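Local coordinates for sterol carrier protein 2 (Thermus thermophilus, PDB 2CX7) that probably binds and carries sterols or other lipids, at residues Glu6-Ala9 / Gln10-Arg14. Sequence-based numbering, arbitrary orientation.
Sequences EAWA and QAYCR
W8 and Y12 both hold CG anti to the backbone N, with chi1 at -168° and -177°. This sends the two side chains off the helix side by side, pointing the same way, one turn apart on the alpha-helix 6-17. This helix packs on the mixed beta-sheet of the SCP-2 fold. The rings meet obliquely, with their planes 39° apart. W8 CZ3 lies 3.5 Å from Y12 CD2. W8 CH2 sits over one face of the Y12 ring, off its centre. In return, Y12 CB lies over a face of the W8 six-membered ring and makes a CH-pi contact, 4.2 Å from its centroid. Both rings are buried. V51 and L53 of strand 49-56 and A126 of helix 116-127 are among their neighbours, so the pair joins helix 6-17 to the sheet and to the C-terminal helix. The phenol OH of Y12 is hydrogen-bonded to the backbone O of L122.

Four consecutive backbone i to i+4 bonds, from Q10, A11, Y12 and C13 to E6, A7, W8 and A9, hold this part of the helix. The one from Y12 N to W8 O is 2.7 Å long. C13 N reaches A9 O at 3.0 Å. The SG of C13 forms the disulfide with C60, which ties the helix covalently to strand 59-67. The same strand receives E6, whose OE1 accepts a hydrogen bond from A65 N. The exposed Q10 side chain crosses that of E6 at about a right angle, and Q10 NE2 lies 3.7 Å from E6 CG.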
# COMPACT_ATOMS: atom_id res chain seq x y z
N GLU A 6 7.83 -7.01 8.54
CA GLU A 6 8.35 -7.81 7.44
C GLU A 6 7.49 -9.04 7.18
O GLU A 6 7.24 -9.40 6.03
CB GLU A 6 9.80 -8.23 7.72
CG GLU A 6 10.52 -8.76 6.49
CD GLU A 6 10.45 -7.79 5.33
OE1 GLU A 6 9.34 -7.60 4.78
OE2 GLU A 6 11.49 -7.21 4.97
N ALA A 7 7.03 -9.67 8.26
CA ALA A 7 6.18 -10.85 8.13
C ALA A 7 4.88 -10.50 7.40
O ALA A 7 4.38 -11.27 6.59
CB ALA A 7 5.87 -11.42 9.52
N TRP A 8 4.35 -9.32 7.70
CA TRP A 8 3.11 -8.86 7.08
C TRP A 8 3.37 -8.61 5.59
O TRP A 8 2.62 -9.07 4.73
CB TRP A 8 2.63 -7.57 7.74
CG TRP A 8 1.23 -7.20 7.36
CD1 TRP A 8 0.08 -7.66 7.92
CD2 TRP A 8 0.83 -6.33 6.29
NE1 TRP A 8 -1.02 -7.14 7.27
CE2 TRP A 8 -0.58 -6.32 6.26
CE3 TRP A 8 1.54 -5.56 5.35
CZ2 TRP A 8 -1.30 -5.57 5.33
CZ3 TRP A 8 0.81 -4.82 4.42
CH2 TRP A 8 -0.59 -4.82 4.42
N ALA A 9 4.44 -7.88 5.31
CA ALA A 9 4.80 -7.56 3.93
C ALA A 9 4.89 -8.82 3.07
O ALA A 9 4.39 -8.83 1.93
CB ALA A 9 6.12 -6.82 3.89
N GLN A 10 5.53 -9.85 3.60
CA GLN A 10 5.68 -11.11 2.88
C GLN A 10 4.33 -11.79 2.68
O GLN A 10 4.04 -12.29 1.60
CB GLN A 10 6.60 -12.07 3.64
CG GLN A 10 8.05 -11.65 3.70
CD GLN A 10 8.89 -12.66 4.45
OE1 GLN A 10 8.92 -13.84 4.11
NE2 GLN A 10 9.59 -12.20 5.49
N ALA A 11 3.51 -11.80 3.72
CA ALA A 11 2.21 -12.43 3.64
C ALA A 11 1.31 -11.68 2.66
O ALA A 11 0.46 -12.27 2.01
CB ALA A 11 1.55 -12.48 5.02
N TYR A 12 1.50 -10.36 2.58
CA TYR A 12 0.71 -9.52 1.70
C TYR A 12 1.06 -9.79 0.24
O TYR A 12 0.18 -9.95 -0.61
CB TYR A 12 0.95 -8.05 2.05
CG TYR A 12 0.15 -7.04 1.27
CD1 TYR A 12 -1.14 -7.33 0.82
CD2 TYR A 12 0.65 -5.76 1.06
CE1 TYR A 12 -1.92 -6.36 0.19
CE2 TYR A 12 -0.12 -4.78 0.43
CZ TYR A 12 -1.40 -5.08 0.01
OH TYR A 12 -2.16 -4.10 -0.56
N CYS A 13 2.35 -9.86 -0.06
CA CYS A 13 2.81 -10.14 -1.43
C CYS A 13 2.22 -11.47 -1.88
O CYS A 13 1.70 -11.58 -2.98
CB CYS A 13 4.33 -10.19 -1.48
SG CYS A 13 5.16 -10.11 -3.12
N ARG A 14 2.28 -12.47 -1.01
CA ARG A 14 1.73 -13.78 -1.33
C ARG A 14 0.23 -13.71 -1.58
O ARG A 14 -0.27 -14.29 -2.54
CB ARG A 14 2.01 -14.77 -0.19
CG ARG A 14 1.52 -16.17 -0.47
CD ARG A 14 1.85 -17.12 0.66
NE ARG A 14 1.46 -18.49 0.33
CZ ARG A 14 1.43 -19.50 1.20
NH1 ARG A 14 1.78 -19.29 2.47
NH2 ARG A 14 1.06 -20.70 0.80